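Local atomic coordinates of probable porin (Pseudomonas aeruginosa, PDB entry 2Y0H), a protein that probably forms a pore across the outer membrane for the passage of small solutes, as a porin of the OprD family. Residues G264-F274 / A286-P297. Sequence-based numbering, arbitrary orientation.
Sequences GVQKMIGNDAF and ANLMAYQTFTRP
Gln266, on the lumen-facing side of barrel strand 259-269, reaches Asn287, Thr293 and Phe294 of the loop that joins this strand to strand 300-309. The fold is the 18-stranded antiparallel barrel of OprD porins, and here the loop folds back into the barrel and lies along the inner wall. A long primary amide suits position 266, since it offers an acceptor and a donor to loop backbone lacking sheet partners. With CG anti to the backbone N (chi1 -175°) and the chain extended, the amide projects from the wall. Gln266 OE1 accepts the backbone N of Asn287 at 2.9 Å in a nearly straight bond, the donor standing above the carbonyl plane. Gln266 NE2 gives its main bond to Phe294 O at 2.8 Å, with that oxygen lying in the glutamine amide plane, and a weak one to Thr293 O at 3.2 Å. Three bonds thus fix the rotation of one side chain. The side chain of Asn287 slides past that of Gln266 in the opposite direction, its own amide satisfied by the next strand: OD1 accepts from Gln303 and ND2 pairs with Ser301. Ala286 N goes to Asn249 OD1.

Beyond Gln266, Met268 supplies flexible apolar bulk, bent so that SD lies 3.7 Å from Thr295 CA. Thr295 serves both chemistries: its methyl CG2 is 3.9 Å from Met268 CE, while its OG1 pairs with Thr293 OG1 within the loop. After the turn at Gly270, compact Ala273 lets the chain run close to Pro297, whose ring CD approaches Ala273 CB at 4.1 Å. Next to this apolar contact, the backbone N of Phe274 donates to Thr295 O at 3.1 Å, in the plane of that carbonyl.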
ATOM      1  N   GLY A 264       7.157 -13.962  -8.620  1.00 26.99           N
ATOM      2  CA  GLY A 264       5.954 -13.241  -8.951  1.00 26.46           C
ATOM      3  C   GLY A 264       5.781 -13.138 -10.448  1.00 30.19           C
ATOM      4  O   GLY A 264       6.762 -12.998 -11.197  1.00 30.10           O
ATOM      5  N   VAL A 265       4.536 -13.240 -10.889  1.00 27.79           N
ATOM      6  CA  VAL A 265       4.191 -12.989 -12.278  1.00 26.22           C
ATOM      7  C   VAL A 265       3.026 -12.009 -12.298  1.00 27.66           C
ATOM      8  O   VAL A 265       2.161 -12.046 -11.425  1.00 28.90           O
ATOM      9  CB  VAL A 265       3.785 -14.285 -13.040  1.00 31.01           C
ATOM     10  CG1 VAL A 265       4.959 -15.210 -13.174  1.00 30.12           C
ATOM     11  CG2 VAL A 265       2.633 -14.995 -12.331  1.00 33.21           C
ATOM     12  N   GLN A 266       2.995 -11.155 -13.315  1.00 26.06           N
ATOM     13  CA  GLN A 266       2.022 -10.073 -13.389  1.00 28.61           C
ATOM     14  C   GLN A 266       1.792  -9.755 -14.858  1.00 27.97           C
ATOM     15  O   GLN A 266       2.737  -9.711 -15.652  1.00 29.69           O
ATOM     16  CB  GLN A 266       2.559  -8.840 -12.647  1.00 25.39           C
ATOM     17  CG  GLN A 266       1.604  -7.648 -12.518  1.00 24.16           C
ATOM     18  CD  GLN A 266       1.988  -6.755 -11.344  1.00 30.93           C
ATOM     19  OE1 GLN A 266       1.862  -7.161 -10.177  1.00 28.35           O
ATOM     20  NE2 GLN A 266       2.495  -5.549 -11.641  1.00 27.49           N
ATOM     21  N   LYS A 267       0.540  -9.517 -15.213  1.00 29.29           N
ATOM     22  CA  LYS A 267       0.184  -9.301 -16.601  1.00 33.32           C
ATOM     23  C   LYS A 267      -0.947  -8.263 -16.741  1.00 30.89           C
ATOM     24  O   LYS A 267      -2.039  -8.446 -16.218  1.00 32.72           O
ATOM     25  CB  LYS A 267      -0.207 -10.648 -17.208  1.00 32.99           C
ATOM     26  CG  LYS A 267      -0.537 -10.640 -18.680  1.00 44.20           C
ATOM     27  CD  LYS A 267      -0.791 -12.074 -19.182  1.00 51.31           C
ATOM     28  CE  LYS A 267       0.455 -12.981 -19.037  1.00 59.71           C
ATOM     29  NZ  LYS A 267       0.762 -13.441 -17.632  1.00 55.81           N
ATOM     30  N   MET A 268      -0.656  -7.164 -17.427  1.00 27.92           N
ATOM     31  CA  MET A 268      -1.665  -6.162 -17.781  1.00 31.44           C
ATOM     32  C   MET A 268      -2.286  -6.535 -19.127  1.00 31.46           C
ATOM     33  O   MET A 268      -1.576  -6.813 -20.097  1.00 31.47           O
ATOM     34  CB  MET A 268      -1.043  -4.762 -17.890  1.00 25.38           C
ATOM     35  CG  MET A 268      -0.312  -4.272 -16.641  1.00 26.31           C
ATOM     36  SD  MET A 268      -1.427  -4.080 -15.213  1.00 29.46           S
ATOM     37  CE  MET A 268      -0.862  -5.457 -14.201  1.00 27.10           C
ATOM     38  N   ILE A 269      -3.611  -6.537 -19.180  1.00 32.92           N
ATOM     39  CA  ILE A 269      -4.338  -6.838 -20.405  1.00 28.88           C
ATOM     40  C   ILE A 269      -5.320  -5.723 -20.698  1.00 34.22           C
ATOM     41  O   ILE A 269      -6.055  -5.275 -19.805  1.00 29.18           O
ATOM     42  CB  ILE A 269      -5.109  -8.146 -20.262  1.00 35.46           C
ATOM     43  CG1 ILE A 269      -4.139  -9.277 -19.875  1.00 34.02           C
ATOM     44  CG2 ILE A 269      -5.869  -8.455 -21.545  1.00 37.92           C
ATOM     45  CD1 ILE A 269      -4.801 -10.479 -19.225  1.00 38.04           C
ATOM     46  N   GLY A 270      -5.344  -5.288 -21.957  1.00 33.38           N
ATOM     47  CA  GLY A 270      -6.217  -4.207 -22.390  1.00 31.91           C
ATOM     48  C   GLY A 270      -5.362  -3.017 -22.761  1.00 32.12           C
ATOM     49  O   GLY A 270      -4.136  -3.093 -22.709  1.00 32.47           O
ATOM     50  N   ASN A 271      -5.965  -1.900 -23.138  1.00 34.19           N
ATOM     51  CA  ASN A 271      -5.089  -0.805 -23.557  1.00 36.59           C
ATOM     52  C   ASN A 271      -4.657   0.165 -22.451  1.00 34.38           C
ATOM     53  O   ASN A 271      -3.802   1.018 -22.693  1.00 32.15           O
ATOM     54  CB  ASN A 271      -5.635  -0.062 -24.780  1.00 45.87           C
ATOM     55  CG  ASN A 271      -6.603   1.005 -24.407  1.00 46.46           C
ATOM     56  OD1 ASN A 271      -7.550   0.747 -23.663  1.00 49.55           O
ATOM     57  ND2 ASN A 271      -6.366   2.226 -24.887  1.00 40.16           N
ATOM     58  N   ASP A 272      -5.212   0.014 -21.242  1.00 30.76           N
ATOM     59  CA  ASP A 272      -4.865   0.890 -20.120  1.00 29.32           C
ATOM     60  C   ASP A 272      -3.927   0.279 -19.072  1.00 28.67           C
ATOM     61  O   ASP A 272      -3.904  -0.929 -18.861  1.00 28.46           O
ATOM     62  CB  ASP A 272      -6.132   1.397 -19.419  1.00 28.49           C
ATOM     63  CG  ASP A 272      -6.935   2.338 -20.293  1.00 33.62           C
ATOM     64  OD1 ASP A 272      -6.299   3.176 -20.968  1.00 34.07           O
ATOM     65  OD2 ASP A 272      -8.185   2.228 -20.320  1.00 31.16           O
ATOM     66  N   ALA A 273      -3.169   1.141 -18.410  1.00 27.22           N
ATOM     67  CA  ALA A 273      -2.478   0.763 -17.194  1.00 28.05           C
ATOM     68  C   ALA A 273      -3.508   0.398 -16.126  1.00 26.07           C
ATOM     69  O   ALA A 273      -4.666   0.775 -16.218  1.00 25.49           O
ATOM     70  CB  ALA A 273      -1.597   1.912 -16.702  1.00 25.02           C
ATOM     71  N   PHE A 274      -3.073  -0.339 -15.111  1.00 24.78           N
ATOM     72  CA  PHE A 274      -3.913  -0.646 -13.966  1.00 26.31           C
ATOM     73  C   PHE A 274      -4.352   0.630 -13.226  1.00 25.56           C
ATOM     74  O   PHE A 274      -3.511   1.401 -12.761  1.00 23.72           O
ATOM     75  CB  PHE A 274      -3.159  -1.573 -13.010  1.00 24.64           C
ATOM     76  CG  PHE A 274      -3.956  -1.985 -11.809  1.00 26.30           C
ATOM     77  CD1 PHE A 274      -5.174  -2.651 -11.963  1.00 22.01           C
ATOM     78  CD2 PHE A 274      -3.488  -1.714 -10.521  1.00 24.45           C
ATOM     79  CE1 PHE A 274      -5.914  -3.043 -10.863  1.00 22.91           C
ATOM     80  CE2 PHE A 274      -4.222  -2.102  -9.397  1.00 23.86           C
ATOM     81  CZ  PHE A 274      -5.439  -2.773  -9.567  1.00 25.43           C
ATOM     82  N   ALA A 286       1.304  -8.035  -6.977  1.00 26.93           N
ATOM     83  CA  ALA A 286       2.483  -8.868  -6.736  1.00 27.48           C
ATOM     84  C   ALA A 286       3.821  -8.195  -7.040  1.00 23.53           C
ATOM     85  O   ALA A 286       4.720  -8.214  -6.218  1.00 25.63           O
ATOM     86  CB  ALA A 286       2.366 -10.171  -7.517  1.00 22.29           C
ATOM     87  N   ASN A 287       3.955  -7.607  -8.220  1.00 24.18           N
ATOM     88  CA  ASN A 287       5.251  -7.095  -8.654  1.00 24.02           C
ATOM     89  C   ASN A 287       5.510  -5.620  -8.328  1.00 28.61           C
ATOM     90  O   ASN A 287       6.358  -4.970  -8.947  1.00 28.41           O
ATOM     91  CB  ASN A 287       5.486  -7.414 -10.136  1.00 23.73           C
ATOM     92  CG  ASN A 287       5.744  -8.899 -10.365  1.00 28.95           C
ATOM     93  OD1 ASN A 287       5.754  -9.672  -9.410  1.00 27.66           O
ATOM     94  ND2 ASN A 287       5.952  -9.305 -11.627  1.00 25.10           N
ATOM     95  N   LEU A 288       4.786  -5.104  -7.343  1.00 26.21           N
ATOM     96  CA  LEU A 288       5.014  -3.753  -6.867  1.00 27.21           C
ATOM     97  C   LEU A 288       6.442  -3.598  -6.374  1.00 26.48           C
ATOM     98  O   LEU A 288       6.920  -4.419  -5.607  1.00 30.90           O
ATOM     99  CB  LEU A 288       4.049  -3.427  -5.721  1.00 31.50           C
ATOM    100  CG  LEU A 288       4.383  -2.107  -5.021  1.00 31.89           C
ATOM    101  CD1 LEU A 288       3.883  -0.968  -5.876  1.00 33.34           C
ATOM    102  CD2 LEU A 288       3.788  -2.045  -3.621  1.00 30.76           C
ATOM    103  N   MET A 289       7.116  -2.533  -6.792  1.00 28.20           N
ATOM    104  CA  MET A 289       8.495  -2.288  -6.373  1.00 31.06           C
ATOM    105  C   MET A 289       8.646  -0.912  -5.713  1.00 32.97           C
ATOM    106  O   MET A 289       7.700  -0.140  -5.672  1.00 29.43           O
ATOM    107  CB  MET A 289       9.441  -2.421  -7.574  1.00 27.73           C
ATOM    108  CG  MET A 289       9.497  -3.834  -8.127  1.00 25.67           C
ATOM    109  SD  MET A 289      10.511  -4.899  -7.073  1.00 28.74           S
ATOM    110  CE  MET A 289      12.149  -4.416  -7.673  1.00 27.38           C
ATOM    111  N   ALA A 290       9.837  -0.609  -5.204  1.00 30.64           N
ATOM    112  CA  ALA A 290      10.052   0.651  -4.496  1.00 33.10           C
ATOM    113  C   ALA A 290       9.787   1.861  -5.388  1.00 34.48           C
ATOM    114  O   ALA A 290       9.223   2.851  -4.948  1.00 33.79           O
ATOM    115  CB  ALA A 290      11.455   0.704  -3.933  1.00 35.74           C
ATOM    116  N   TYR A 291      10.189   1.773  -6.649  1.00 34.38           N
ATOM    117  CA  TYR A 291       9.997   2.871  -7.587  1.00 30.42           C
ATOM    118  C   TYR A 291       8.844   2.612  -8.564  1.00 30.14           C
ATOM    119  O   TYR A 291       7.849   3.338  -8.561  1.00 33.45           O
ATOM    120  CB  TYR A 291      11.309   3.169  -8.326  1.00 31.79           C
ATOM    121  CG  TYR A 291      11.204   4.238  -9.395  1.00 32.56           C
ATOM    122  CD1 TYR A 291      10.656   5.484  -9.107  1.00 35.62           C
ATOM    123  CD2 TYR A 291      11.671   4.007 -10.682  1.00 30.55           C
ATOM    124  CE1 TYR A 291      10.561   6.460 -10.077  1.00 37.11           C
ATOM    125  CE2 TYR A 291      11.579   4.974 -11.661  1.00 31.83           C
ATOM    126  CZ  TYR A 291      11.022   6.202 -11.352  1.00 39.08           C
ATOM    127  OH  TYR A 291      10.926   7.176 -12.321  1.00 42.82           O
ATOM    128  N   GLN A 292       8.959   1.576  -9.390  1.00 31.03           N
ATOM    129  CA  GLN A 292       7.914   1.272 -10.379  1.00 29.81           C
ATOM    130  C   GLN A 292       6.893   0.241  -9.908  1.00 29.56           C
ATOM    131  O   GLN A 292       7.196  -0.623  -9.075  1.00 33.17           O
ATOM    132  CB  GLN A 292       8.531   0.832 -11.702  1.00 30.32           C
ATOM    133  CG  GLN A 292       9.105   1.989 -12.492  1.00 31.21           C
ATOM    134  CD  GLN A 292       8.061   3.060 -12.778  1.00 34.10           C
ATOM    135  OE1 GLN A 292       8.176   4.196 -12.323  1.00 38.19           O
ATOM    136  NE2 GLN A 292       7.038   2.698 -13.530  1.00 31.16           N
ATOM    137  N   THR A 293       5.680   0.346 -10.433  1.00 28.69           N
ATOM    138  CA  THR A 293       4.619  -0.595 -10.076  1.00 32.97           C
ATOM    139  C   THR A 293       4.454  -1.716 -11.108  1.00 29.54           C
ATOM    140  O   THR A 293       3.760  -2.691 -10.842  1.00 28.41           O
ATOM    141  CB  THR A 293       3.246   0.111  -9.859  1.00 27.48           C
ATOM    142  OG1 THR A 293       2.712   0.529 -11.115  1.00 28.93           O
ATOM    143  CG2 THR A 293       3.385   1.328  -8.940  1.00 27.82           C
ATOM    144  N   PHE A 294       5.093  -1.574 -12.271  1.00 29.23           N
ATOM    145  CA  PHE A 294       5.024  -2.585 -13.334  1.00 26.14           C
ATOM    146  C   PHE A 294       3.587  -2.895 -13.751  1.00 27.49           C
ATOM    147  O   PHE A 294       3.208  -4.053 -13.948  1.00 27.84           O
ATOM    148  CB  PHE A 294       5.774  -3.855 -12.910  1.00 30.45           C
ATOM    149  CG  PHE A 294       7.263  -3.685 -12.902  1.00 28.06           C
ATOM    150  CD1 PHE A 294       7.892  -3.051 -11.842  1.00 26.71           C
ATOM    151  CD2 PHE A 294       8.028  -4.111 -13.977  1.00 24.31           C
ATOM    152  CE1 PHE A 294       9.269  -2.867 -11.844  1.00 24.80           C
ATOM    153  CE2 PHE A 294       9.412  -3.932 -13.985  1.00 25.48           C
ATOM    154  CZ  PHE A 294      10.027  -3.303 -12.919  1.00 25.36           C
ATOM    155  N   THR A 295       2.791  -1.839 -13.875  1.00 25.29           N
ATOM    156  CA  THR A 295       1.395  -1.951 -14.279  1.00 28.00           C
ATOM    157  C   THR A 295       1.112  -1.084 -15.502  1.00 28.06           C
ATOM    158  O   THR A 295      -0.010  -0.635 -15.701  1.00 29.17           O
ATOM    159  CB  THR A 295       0.445  -1.545 -13.132  1.00 28.80           C
ATOM    160  OG1 THR A 295       0.823  -0.253 -12.623  1.00 23.61           O
ATOM    161  CG2 THR A 295       0.498  -2.593 -11.998  1.00 28.84           C
ATOM    162  N   ARG A 296       2.136  -0.852 -16.321  1.00 30.04           N
ATOM    163  CA  ARG A 296       1.992  -0.001 -17.508  1.00 30.89           C
ATOM    164  C   ARG A 296       1.187  -0.731 -18.576  1.00 27.48           C
ATOM    165  O   ARG A 296       1.031  -1.951 -18.497  1.00 26.33           O
ATOM    166  CB  ARG A 296       3.371   0.427 -18.026  1.00 31.06           C
ATOM    167  CG  ARG A 296       4.076   1.390 -17.084  1.00 32.31           C
ATOM    168  CD  ARG A 296       5.550   1.524 -17.389  1.00 33.81           C
ATOM    169  NE  ARG A 296       5.781   2.228 -18.644  1.00 37.00           N
ATOM    170  CZ  ARG A 296       6.968   2.692 -19.024  1.00 39.66           C
ATOM    171  NH1 ARG A 296       8.025   2.522 -18.238  1.00 35.23           N
ATOM    172  NH2 ARG A 296       7.098   3.327 -20.182  1.00 32.03           N
ATOM    173  N   PRO A 297       0.659   0.006 -19.572  1.00 31.09           N
ATOM    174  CA  PRO A 297      -0.272  -0.661 -20.501  1.00 28.83           C
ATOM    175  C   PRO A 297       0.358  -1.906 -21.151  1.00 33.16           C
ATOM    176  O   PRO A 297       1.473  -1.827 -21.678  1.00 33.15           O
ATOM    177  CB  PRO A 297      -0.568   0.425 -21.547  1.00 30.55           C
ATOM    178  CG  PRO A 297      -0.231   1.741 -20.858  1.00 26.09           C
ATOM    179  CD  PRO A 297       0.895   1.425 -19.922  1.00 27.87           C
TER